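Local coordinates for protein putative oxidoreductase (Bacteroides fragilis NCTC 9343, PDB 3EOF) that binds flavin mononucleotide and is probably an FMN-dependent oxidoreductase of the nitroreductase type, its substrate unknown, at residues I12-K18 with T158-E164; A61-M67 with L131-N137; D170-G176 with L194-K198. Numbering follows the deposited sequence.

Interaction 1. Residues I12-K18 with T158-E164; sequences IRKYQQK and TVGYPAE. With FMN (flavin mononucleotide), chain C.
Residues 12-18 are loop, largely extended but broken at Arg13 (psi -2°) and by an inverse gamma turn centred on Gln17. They run beside the last part of strand 151-160 and the residues after it. Tyr15 CA lies 4.5 Å from Ala163 CA, and a single beta bridge joins Tyr15 and Pro162.

Two backbone bonds flank Tyr15: Ala163 N to Lys14 O and Gln16 N to Tyr161 O, both 2.8 Å. Arg13 N donates to Glu164 OE2 (2.7 Å), and water 1 links that oxygen to Arg13 NH1. Tyr15 OH (chi1 m) and Thr158 OG1 share a hydrogen bond (2.8 Å).

Tyr15 CD1 lies 3.5 Å from Gly160 CA, and Ile12 CG2 3.9 Å from Pro162 CB. Lys18 (chi1-chi3 t, chi4 p) lies over one face of the Tyr161 ring, CE 3.7 Å and NZ 4.8 Å from its centroid, in CH-pi and cation-pi contacts.

Arg13 NE donates to FMN O2 (2.7 Å) and Arg13 NH2 to FMN N1 (3.1 Å), at the flavin's pyrimidine edge in a nitroreductase-family FMN site.

Interaction 2. Residues A61-M67 with L131-N137; sequences AHFNQPM and LGTTTYN. With FMN (flavin mononucleotide), chain C.
Two loops of the nitroreductase fold meet here at the pyrimidine edge of the FMN isoalloxazine. Residues 61-67 lead into helix 67-70. Residues 131-137 leave strand 127-131. Within them, 132-136 curl with helix-like backbone angles but lack a regular helical bonding pattern. The register sets His62 CA 5.0 Å from Thr133 CA and Ala61 CA 5.4 Å from Asn137 CA.

Leu131 (chi1 m, chi2 t) has the most surface covered. Its CD1 lies over one face of the His62 ring, 3.6 Å from the centroid, as a CH-pi contact. Its CD2 meets CE of Met67, a selenomethionine, at 3.5 Å. Strand 151-160 also packs on Leu131, through Thr156 and Thr158.

His62 (chi1 m) comes next. His62 ND1 and Thr133 OG1 share a hydrogen bond of 2.6 Å. His62 O accepts from Gln65 NE2 at 3.1 Å. This bond is consistent with holding the Gln65 amide in place against the flavin.

Thr133 (chi1 p) points toward 61-67. Beyond it, Asn137 ND2 donates to Ala61 O at 2.7 Å. Phe63 sets its edge toward the face of Tyr136, offset, with centroids 5.9 Å apart and planes at 69°.

Both loops bind the flavin. Gly132 N donates to FMN O4 (3.1 Å) and weakly to FMN N5 (2.9 Å). Gln65 OE1 accepts from FMN N3 at 2.7 Å, while Gln65 NE2 donates to FMN O4 at 3.2 Å.

Interaction 3. Residues D170-G176 with L194-K198; sequences DRLPIEG and LYAYK. With FMN (flavin mononucleotide), chain C.
This is a mixed apolar and charged contact between a loop and a helix, far from the chain centre, against the second subunit. Residues 170-176 lie between strands 151-160 and 178-180. Residues 194-198 belong to helix 188-200, which is kinked here: the N atoms of Tyr197 and Lys198 lack the usual helical hydrogen bond to the preceding turn. The loop runs extended from Asp170 to Pro173 and then closes in a 3-10 turn at 174-176, with Gly176 N bonded to Pro173 O (2.8 Å). The register pairs Asp170 with Lys198 (CA-CA 6.8 Å) and Pro173 with Leu194 (CA-CA 6.3 Å).

Leu194 (chi1 m, chi2 t) is the most covered residue. Its CD2 lies 3.8 Å from Pro173 CG and 3.5 Å from Gly176 CA. Its carbonyl O sits 3.4 Å from Pro173 CD. Leu172 (chi1 m, chi2 t) sets CD2 over one face of the Tyr195 ring, 3.9 Å from the centroid, in a CH-pi contact. The Tyr195 ring also stacks with Tyr87 of the second subunit.

At the other end Lys198 extends through chi1 and chi2 t, then bends at chi3 and chi4, both m. Its NZ forms a salt bridge with Asp170 OD2 at 2.8 Å. Water 4 donates to Asp170 OD1 (2.4 Å) and accepts weakly from Lys198 NZ (3.3 Å).

Arg171 points away from the helix. Its NH2 donates to FMN O2P at 2.9 Å and also to Ala35 O of the second subunit. The contact thus borders the phosphate end of an FMN site at the dimer interface.

Overall arrangement
From the N terminus, residues 12-18 follow helix 2-7 and meet 158-164, which begins in strand 151-160 and continues past it, closing interaction 1. Interaction 2 is nested inside that long loop. It joins the loop before helix 67-70 to strand 127-131 and the loop after it. The two contacts touch through Met67, on Arg13, Tyr15 and Thr158, and through Leu131 on Thr158. Interaction 3 follows in series and closes a short loop between 170-176 and helix 188-200. Its centre lies about 29 and 28 Å from those of interactions 1 and 2. FMN spans the gap: interactions 1 and 2 hold its ring system, while interaction 3 reaches its phosphate. Interactions 2 and 3 touch the second subunit.

Interaction 1. Residues I12-K18 with T158-E164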
# COMPACT_ATOMS: atom_id res chain seq x y z
N ILE A 12 -17.49 -1.85 -5.69
CA ILE A 12 -18.89 -1.66 -5.48
C ILE A 12 -19.04 -0.28 -4.91
O ILE A 12 -18.37 0.06 -3.92
CB ILE A 12 -19.47 -2.71 -4.50
CG1 ILE A 12 -19.28 -4.13 -5.06
CG2 ILE A 12 -20.91 -2.38 -4.23
CD1 ILE A 12 -20.04 -4.43 -6.36
N ARG A 13 -19.91 0.50 -5.56
CA ARG A 13 -20.16 1.89 -5.24
C ARG A 13 -21.61 2.18 -4.82
O ARG A 13 -21.95 3.32 -4.53
CB ARG A 13 -19.85 2.75 -6.47
CG ARG A 13 -18.40 2.73 -6.90
CD ARG A 13 -18.20 3.46 -8.20
NE ARG A 13 -16.79 3.52 -8.55
CZ ARG A 13 -16.11 2.59 -9.23
NH1 ARG A 13 -16.67 1.47 -9.64
NH2 ARG A 13 -14.83 2.79 -9.48
N LYS A 14 -22.48 1.17 -4.83
CA LYS A 14 -23.89 1.34 -4.48
C LYS A 14 -24.11 0.33 -3.37
O LYS A 14 -23.74 -0.82 -3.53
CB LYS A 14 -24.80 1.00 -5.65
CG LYS A 14 -24.60 1.77 -6.90
CD LYS A 14 -25.15 3.13 -6.81
CE LYS A 14 -24.95 3.87 -8.14
NZ LYS A 14 -25.58 3.17 -9.30
N TYR A 15 -24.73 0.77 -2.27
CA TYR A 15 -24.87 -0.09 -1.10
C TYR A 15 -26.31 -0.19 -0.68
O TYR A 15 -27.15 0.70 -0.91
CB TYR A 15 -24.01 0.43 0.07
CG TYR A 15 -22.61 0.78 -0.41
CD1 TYR A 15 -21.66 -0.21 -0.64
CD2 TYR A 15 -22.27 2.10 -0.72
CE1 TYR A 15 -20.39 0.11 -1.14
CE2 TYR A 15 -20.98 2.44 -1.20
CZ TYR A 15 -20.07 1.45 -1.39
OH TYR A 15 -18.82 1.78 -1.87
N GLN A 16 -26.57 -1.33 -0.08
CA GLN A 16 -27.87 -1.68 0.39
C GLN A 16 -28.09 -0.87 1.68
O GLN A 16 -27.12 -0.44 2.33
CB GLN A 16 -27.86 -3.20 0.65
CG GLN A 16 -29.17 -3.85 0.76
CD GLN A 16 -29.06 -5.25 1.33
OE1 GLN A 16 -28.03 -5.92 1.13
NE2 GLN A 16 -30.13 -5.70 2.07
N GLN A 17 -29.35 -0.60 1.99
CA GLN A 17 -29.74 0.08 3.21
C GLN A 17 -29.71 -1.01 4.25
O GLN A 17 -30.76 -1.55 4.60
CB GLN A 17 -31.19 0.59 3.11
CG GLN A 17 -31.39 1.72 2.14
CD GLN A 17 -30.83 3.01 2.68
OE1 GLN A 17 -31.27 3.51 3.72
NE2 GLN A 17 -29.86 3.58 1.96
N LYS A 18 -28.52 -1.34 4.72
CA LYS A 18 -28.27 -2.42 5.68
C LYS A 18 -26.95 -2.06 6.32
O LYS A 18 -25.96 -1.83 5.63
CB LYS A 18 -28.19 -3.76 4.96
CG LYS A 18 -27.78 -4.94 5.84
CD LYS A 18 -27.81 -6.22 5.01
CE LYS A 18 -27.29 -7.46 5.75
NZ LYS A 18 -27.84 -7.52 7.09
N THR A 158 -15.05 3.21 1.26
CA THR A 158 -16.49 3.15 1.52
C THR A 158 -16.84 1.64 1.46
O THR A 158 -16.38 0.93 0.57
CB THR A 158 -17.24 4.02 0.53
OG1 THR A 158 -17.00 3.56 -0.81
CG2 THR A 158 -16.75 5.52 0.69
N VAL A 159 -17.56 1.17 2.46
CA VAL A 159 -17.88 -0.23 2.65
C VAL A 159 -19.38 -0.38 2.91
O VAL A 159 -19.99 0.42 3.66
CB VAL A 159 -17.28 -0.84 3.98
CG1 VAL A 159 -17.07 -2.33 3.82
CG2 VAL A 159 -16.04 -0.16 4.42
N GLY A 160 -19.97 -1.43 2.33
CA GLY A 160 -21.37 -1.72 2.52
C GLY A 160 -21.72 -3.02 1.88
O GLY A 160 -20.89 -3.63 1.23
N TYR A 161 -22.95 -3.47 2.10
CA TYR A 161 -23.42 -4.65 1.41
C TYR A 161 -23.78 -4.17 0.02
O TYR A 161 -24.35 -3.11 -0.11
CB TYR A 161 -24.62 -5.24 2.11
CG TYR A 161 -24.24 -5.88 3.39
CD1 TYR A 161 -24.19 -5.15 4.57
CD2 TYR A 161 -23.91 -7.22 3.42
CE1 TYR A 161 -23.86 -5.75 5.74
CE2 TYR A 161 -23.59 -7.82 4.58
CZ TYR A 161 -23.56 -7.09 5.75
OH TYR A 161 -23.22 -7.73 6.91
N PRO A 162 -23.41 -4.93 -1.02
CA PRO A 162 -23.59 -4.47 -2.39
C PRO A 162 -25.02 -4.28 -2.84
O PRO A 162 -25.86 -5.12 -2.56
CB PRO A 162 -22.96 -5.60 -3.22
CG PRO A 162 -22.17 -6.42 -2.30
CD PRO A 162 -22.79 -6.27 -0.95
N ALA A 163 -25.30 -3.18 -3.53
CA ALA A 163 -26.63 -2.93 -4.11
C ALA A 163 -26.49 -2.74 -5.65
O ALA A 163 -27.26 -2.03 -6.30
CB ALA A 163 -27.32 -1.70 -3.43
N GLU A 164 -25.44 -3.35 -6.21
CA GLU A 164 -25.21 -3.36 -7.65
C GLU A 164 -24.38 -4.57 -7.98
O GLU A 164 -23.62 -5.07 -7.15
CB GLU A 164 -24.49 -2.11 -8.14
CG GLU A 164 -23.13 -1.90 -7.53
CD GLU A 164 -22.36 -0.76 -8.16
OE1 GLU A 164 -22.88 -0.17 -9.14
OE2 GLU A 164 -21.26 -0.44 -7.67
N1 FMN C . -13.20 4.64 -7.64
C2 FMN C . -14.04 5.77 -7.66
O2 FMN C . -15.20 5.70 -8.08
N3 FMN C . -13.57 7.01 -7.22
C4 FMN C . -12.26 7.20 -6.74
O4 FMN C . -12.00 8.20 -5.98
C4A FMN C . -11.42 6.04 -6.76
N5 FMN C . -10.11 6.14 -6.31
C5A FMN C . -9.27 5.04 -6.26
C6 FMN C . -7.97 5.24 -5.77
C7 FMN C . -7.07 4.20 -5.70
C7M FMN C . -5.68 4.49 -5.19
C8 FMN C . -7.46 2.93 -6.13
C8M FMN C . -6.56 1.78 -5.82
C9 FMN C . -8.76 2.72 -6.62
C9A FMN C . -9.71 3.77 -6.70
N10 FMN C . -11.03 3.65 -7.18
C10 FMN C . -11.88 4.77 -7.21
C1' FMN C . -11.57 2.34 -7.76
C2' FMN C . -10.98 2.13 -9.14
O2' FMN C . -11.57 3.08 -10.04
C3' FMN C . -11.10 0.69 -9.60
O3' FMN C . -10.32 -0.22 -8.80
C4' FMN C . -10.71 0.50 -11.07
O4' FMN C . -11.65 1.12 -11.93
C5' FMN C . -10.75 -0.96 -11.42
O5' FMN C . -12.05 -1.38 -11.03
P FMN C . -12.29 -2.72 -10.12
O1P FMN C . -11.68 -2.54 -8.72
O2P FMN C . -11.60 -3.87 -10.81
O3P FMN C . -13.80 -2.95 -10.18
O HOH W 1 -19.15 -0.15 -9.19
O HOH W 2 -24.91 -1.85 3.25
O HOH W 3 -26.48 -6.65 -0.74

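Interaction 2. Residues A61-M67 with L131-N137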
# COMPACT_ATOMS: atom_id res chain seq x y z
N ALA A 61 -14.51 16.74 0.68
CA ALA A 61 -13.11 16.32 0.61
C ALA A 61 -12.94 15.30 -0.53
O ALA A 61 -11.93 15.29 -1.27
CB ALA A 61 -12.69 15.70 1.95
N HIS A 62 -13.95 14.44 -0.68
CA HIS A 62 -13.97 13.39 -1.68
C HIS A 62 -14.75 13.78 -2.93
O HIS A 62 -15.20 12.93 -3.66
CB HIS A 62 -14.48 12.09 -1.05
CG HIS A 62 -13.59 11.60 0.05
ND1 HIS A 62 -12.33 11.12 -0.20
CD2 HIS A 62 -13.72 11.63 1.39
CE1 HIS A 62 -11.75 10.80 0.94
NE2 HIS A 62 -12.58 11.08 1.93
N PHE A 63 -14.82 15.08 -3.20
CA PHE A 63 -15.50 15.62 -4.37
C PHE A 63 -16.97 15.23 -4.48
O PHE A 63 -17.54 15.18 -5.60
CB PHE A 63 -14.78 15.26 -5.69
CG PHE A 63 -13.34 15.68 -5.74
CD1 PHE A 63 -12.93 16.91 -5.26
CD2 PHE A 63 -12.40 14.85 -6.32
CE1 PHE A 63 -11.60 17.26 -5.30
CE2 PHE A 63 -11.06 15.23 -6.37
CZ PHE A 63 -10.68 16.42 -5.85
N ASN A 64 -17.59 15.01 -3.32
CA ASN A 64 -19.00 14.64 -3.24
C ASN A 64 -19.39 13.39 -4.01
O ASN A 64 -20.49 13.27 -4.56
CB ASN A 64 -19.83 15.86 -3.61
CG ASN A 64 -19.76 16.92 -2.56
OD1 ASN A 64 -19.58 18.10 -2.86
ND2 ASN A 64 -19.87 16.49 -1.29
N GLN A 65 -18.46 12.45 -4.04
CA GLN A 65 -18.70 11.17 -4.67
C GLN A 65 -19.73 10.56 -3.78
O GLN A 65 -19.58 10.61 -2.57
CB GLN A 65 -17.46 10.31 -4.72
CG GLN A 65 -16.36 10.91 -5.55
CD GLN A 65 -15.18 10.00 -5.62
OE1 GLN A 65 -15.21 9.03 -6.36
NE2 GLN A 65 -14.13 10.30 -4.85
N PRO A 66 -20.79 10.01 -4.37
CA PRO A 66 -21.95 9.56 -3.60
C PRO A 66 -21.72 8.50 -2.55
O PRO A 66 -22.44 8.49 -1.58
CB PRO A 66 -22.95 9.10 -4.67
CG PRO A 66 -22.13 8.91 -5.92
CD PRO A 66 -20.97 9.81 -5.83
N MSE A 67 -20.69 7.70 -2.72
CA MSE A 67 -20.40 6.57 -1.84
C MSE A 67 -20.10 6.98 -0.42
O MSE A 67 -20.27 6.18 0.50
CB MSE A 67 -19.20 5.75 -2.36
CG MSE A 67 -19.33 5.11 -3.73
SE MSE A 67 -18.96 6.28 -5.24
CE MSE A 67 -17.05 6.42 -5.07
N LEU A 131 -11.31 5.63 -2.27
CA LEU A 131 -11.45 7.00 -2.74
C LEU A 131 -9.99 7.55 -2.81
O LEU A 131 -9.22 7.65 -1.77
CB LEU A 131 -12.37 7.85 -1.85
CG LEU A 131 -13.70 7.24 -1.36
CD1 LEU A 131 -14.26 8.12 -0.24
CD2 LEU A 131 -14.72 7.01 -2.50
N GLY A 132 -9.61 7.89 -4.06
CA GLY A 132 -8.30 8.45 -4.39
C GLY A 132 -8.24 9.92 -4.05
O GLY A 132 -7.16 10.56 -3.99
N THR A 133 -9.42 10.46 -3.77
CA THR A 133 -9.56 11.85 -3.38
C THR A 133 -8.91 12.19 -2.04
O THR A 133 -8.72 13.37 -1.70
CB THR A 133 -11.03 12.21 -3.40
OG1 THR A 133 -11.77 11.15 -2.77
CG2 THR A 133 -11.48 12.34 -4.84
N THR A 134 -8.57 11.17 -1.27
CA THR A 134 -7.93 11.35 0.04
C THR A 134 -6.64 12.13 -0.03
O THR A 134 -6.34 12.87 0.89
CB THR A 134 -7.61 9.97 0.69
OG1 THR A 134 -8.79 9.20 0.76
CG2 THR A 134 -7.12 10.12 2.07
N THR A 135 -5.84 11.87 -1.08
CA THR A 135 -4.57 12.53 -1.30
C THR A 135 -4.74 13.81 -2.15
O THR A 135 -3.80 14.55 -2.37
CB THR A 135 -3.54 11.53 -1.84
OG1 THR A 135 -4.13 10.73 -2.86
CG2 THR A 135 -3.09 10.59 -0.73
N TYR A 136 -5.95 14.09 -2.63
CA TYR A 136 -6.22 15.42 -3.27
C TYR A 136 -6.59 16.43 -2.20
O TYR A 136 -6.27 17.64 -2.30
CB TYR A 136 -7.35 15.37 -4.31
CG TYR A 136 -6.94 14.71 -5.58
CD1 TYR A 136 -6.77 13.33 -5.63
CD2 TYR A 136 -6.68 15.46 -6.73
CE1 TYR A 136 -6.37 12.70 -6.78
CE2 TYR A 136 -6.26 14.85 -7.89
CZ TYR A 136 -6.12 13.46 -7.92
OH TYR A 136 -5.70 12.82 -9.07
N ASN A 137 -7.35 15.96 -1.22
CA ASN A 137 -7.81 16.83 -0.12
C ASN A 137 -7.45 16.37 1.26
O ASN A 137 -8.30 16.35 2.15
CB ASN A 137 -9.31 16.97 -0.21
CG ASN A 137 -9.75 17.99 -1.24
OD1 ASN A 137 -9.19 19.09 -1.33
ND2 ASN A 137 -10.78 17.64 -2.00
N1 FMN C . -13.20 4.64 -7.64
C2 FMN C . -14.04 5.77 -7.66
O2 FMN C . -15.20 5.70 -8.08
N3 FMN C . -13.57 7.01 -7.22
C4 FMN C . -12.26 7.20 -6.74
O4 FMN C . -12.00 8.20 -5.98
C4A FMN C . -11.42 6.04 -6.76
N5 FMN C . -10.11 6.14 -6.31
C5A FMN C . -9.27 5.04 -6.26
C6 FMN C . -7.97 5.24 -5.77
C7 FMN C . -7.07 4.20 -5.70
C7M FMN C . -5.68 4.49 -5.19
C8 FMN C . -7.46 2.93 -6.13
C8M FMN C . -6.56 1.78 -5.82
C9 FMN C . -8.76 2.72 -6.62
C9A FMN C . -9.71 3.77 -6.70
N10 FMN C . -11.03 3.65 -7.18
C10 FMN C . -11.88 4.77 -7.21
C1' FMN C . -11.57 2.34 -7.76
C2' FMN C . -10.98 2.13 -9.14
O2' FMN C . -11.57 3.08 -10.04
C3' FMN C . -11.10 0.69 -9.60
O3' FMN C . -10.32 -0.22 -8.80
C4' FMN C . -10.71 0.50 -11.07
O4' FMN C . -11.65 1.12 -11.93
C5' FMN C . -10.75 -0.96 -11.42
O5' FMN C . -12.05 -1.38 -11.03
P FMN C . -12.29 -2.72 -10.12
O1P FMN C . -11.68 -2.54 -8.72
O2P FMN C . -11.60 -3.87 -10.81
O3P FMN C . -13.80 -2.95 -10.18

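Interaction 3. Residues D170-G176 with L194-K198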
# COMPACT_ATOMS: atom_id res chain seq x y z
N ASP A 170 -11.74 -4.71 -17.07
CA ASP A 170 -10.64 -5.46 -17.61
C ASP A 170 -9.33 -5.15 -16.88
O ASP A 170 -9.23 -4.20 -16.11
CB ASP A 170 -10.47 -5.13 -19.09
CG ASP A 170 -9.99 -3.70 -19.32
OD1 ASP A 170 -10.72 -2.75 -18.97
OD2 ASP A 170 -8.87 -3.54 -19.84
N ARG A 171 -8.37 -6.04 -17.10
CA ARG A 171 -7.01 -5.90 -16.69
C ARG A 171 -6.14 -6.26 -17.89
O ARG A 171 -6.57 -6.97 -18.81
CB ARG A 171 -6.71 -6.83 -15.52
CG ARG A 171 -7.37 -6.37 -14.22
CD ARG A 171 -6.79 -5.10 -13.72
NE ARG A 171 -7.29 -4.87 -12.37
CZ ARG A 171 -8.43 -4.27 -12.06
NH1 ARG A 171 -9.23 -3.76 -12.98
NH2 ARG A 171 -8.75 -4.17 -10.79
N LEU A 172 -4.92 -5.73 -17.88
CA LEU A 172 -3.95 -6.00 -18.93
C LEU A 172 -3.51 -7.45 -18.89
O LEU A 172 -3.60 -8.09 -17.85
CB LEU A 172 -2.71 -5.12 -18.78
CG LEU A 172 -2.90 -3.62 -19.00
CD1 LEU A 172 -1.65 -2.84 -18.61
CD2 LEU A 172 -3.33 -3.34 -20.41
N PRO A 173 -3.05 -7.97 -20.04
CA PRO A 173 -2.44 -9.31 -20.07
C PRO A 173 -1.29 -9.32 -19.06
O PRO A 173 -0.56 -8.36 -18.97
CB PRO A 173 -1.93 -9.42 -21.51
CG PRO A 173 -2.73 -8.45 -22.28
CD PRO A 173 -3.06 -7.34 -21.37
N ILE A 174 -1.12 -10.39 -18.30
CA ILE A 174 -0.10 -10.38 -17.25
C ILE A 174 1.32 -10.25 -17.76
O ILE A 174 2.21 -9.83 -17.02
CB ILE A 174 -0.25 -11.58 -16.26
CG1 ILE A 174 0.06 -12.90 -16.94
CG2 ILE A 174 -1.67 -11.50 -15.62
CD1 ILE A 174 0.09 -14.05 -15.97
N GLU A 175 1.53 -10.64 -19.02
CA GLU A 175 2.81 -10.45 -19.68
C GLU A 175 3.15 -8.95 -19.81
O GLU A 175 4.31 -8.61 -20.06
CB GLU A 175 2.86 -11.17 -21.05
CG GLU A 175 1.52 -11.27 -21.80
CD GLU A 175 0.56 -12.31 -21.16
OE1 GLU A 175 0.97 -13.47 -20.89
OE2 GLU A 175 -0.59 -11.97 -20.90
N GLY A 176 2.18 -8.05 -19.63
CA GLY A 176 2.44 -6.63 -19.69
C GLY A 176 2.81 -6.03 -18.34
O GLY A 176 3.22 -4.86 -18.25
N LEU A 194 -0.73 -5.03 -25.87
CA LEU A 194 -1.26 -5.05 -24.51
C LEU A 194 -2.61 -4.33 -24.33
O LEU A 194 -3.50 -4.84 -23.64
CB LEU A 194 -0.22 -4.48 -23.54
CG LEU A 194 1.01 -5.36 -23.38
CD1 LEU A 194 2.16 -4.59 -22.73
CD2 LEU A 194 0.62 -6.65 -22.64
N TYR A 195 -2.77 -3.20 -24.99
CA TYR A 195 -3.95 -2.34 -24.89
C TYR A 195 -5.05 -2.54 -25.90
O TYR A 195 -6.11 -1.94 -25.77
CB TYR A 195 -3.48 -0.86 -24.89
CG TYR A 195 -2.83 -0.48 -23.57
CD1 TYR A 195 -1.48 -0.66 -23.34
CD2 TYR A 195 -3.61 0.01 -22.51
CE1 TYR A 195 -0.92 -0.34 -22.12
CE2 TYR A 195 -3.06 0.35 -21.31
CZ TYR A 195 -1.71 0.18 -21.11
OH TYR A 195 -1.17 0.53 -19.90
N ALA A 196 -4.83 -3.41 -26.89
CA ALA A 196 -5.81 -3.72 -27.93
C ALA A 196 -7.18 -4.10 -27.37
O ALA A 196 -8.22 -3.51 -27.72
CB ALA A 196 -5.26 -4.86 -28.81
N TYR A 197 -7.19 -5.08 -26.50
CA TYR A 197 -8.43 -5.53 -25.87
C TYR A 197 -9.10 -4.42 -25.09
O TYR A 197 -10.29 -4.17 -25.24
CB TYR A 197 -8.15 -6.72 -24.94
CG TYR A 197 -9.39 -7.20 -24.25
CD1 TYR A 197 -10.33 -7.97 -24.95
CD2 TYR A 197 -9.67 -6.85 -22.94
CE1 TYR A 197 -11.52 -8.37 -24.35
CE2 TYR A 197 -10.82 -7.28 -22.32
CZ TYR A 197 -11.75 -8.04 -23.04
OH TYR A 197 -12.91 -8.47 -22.45
N LYS A 198 -8.35 -3.73 -24.26
CA LYS A 198 -8.92 -2.61 -23.49
C LYS A 198 -9.61 -1.59 -24.39
O LYS A 198 -10.71 -1.13 -24.10
CB LYS A 198 -7.83 -1.93 -22.64
CG LYS A 198 -8.30 -0.76 -21.76
CD LYS A 198 -7.15 -0.07 -21.01
CE LYS A 198 -6.47 -1.03 -19.97
NZ LYS A 198 -7.42 -1.40 -18.86
N1 FMN C . -13.20 4.64 -7.64
C2 FMN C . -14.04 5.77 -7.66
O2 FMN C . -15.20 5.70 -8.08
N3 FMN C . -13.57 7.01 -7.22
C4 FMN C . -12.26 7.20 -6.74
O4 FMN C . -12.00 8.20 -5.98
C4A FMN C . -11.42 6.04 -6.76
N5 FMN C . -10.11 6.14 -6.31
C5A FMN C . -9.27 5.04 -6.26
C6 FMN C . -7.97 5.24 -5.77
C7 FMN C . -7.07 4.20 -5.70
C7M FMN C . -5.68 4.49 -5.19
C8 FMN C . -7.46 2.93 -6.13
C8M FMN C . -6.56 1.78 -5.82
C9 FMN C . -8.76 2.72 -6.62
C9A FMN C . -9.71 3.77 -6.70
N10 FMN C . -11.03 3.65 -7.18
C10 FMN C . -11.88 4.77 -7.21
C1' FMN C . -11.57 2.34 -7.76
C2' FMN C . -10.98 2.13 -9.14
O2' FMN C . -11.57 3.08 -10.04
C3' FMN C . -11.10 0.69 -9.60
O3' FMN C . -10.32 -0.22 -8.80
C4' FMN C . -10.71 0.50 -11.07
O4' FMN C . -11.65 1.12 -11.93
C5' FMN C . -10.75 -0.96 -11.42
O5' FMN C . -12.05 -1.38 -11.03
P FMN C . -12.29 -2.72 -10.12
O1P FMN C . -11.68 -2.54 -8.72
O2P FMN C . -11.60 -3.87 -10.81
O3P FMN C . -13.80 -2.95 -10.18
O HOH W 4 -10.58 -0.35 -19.20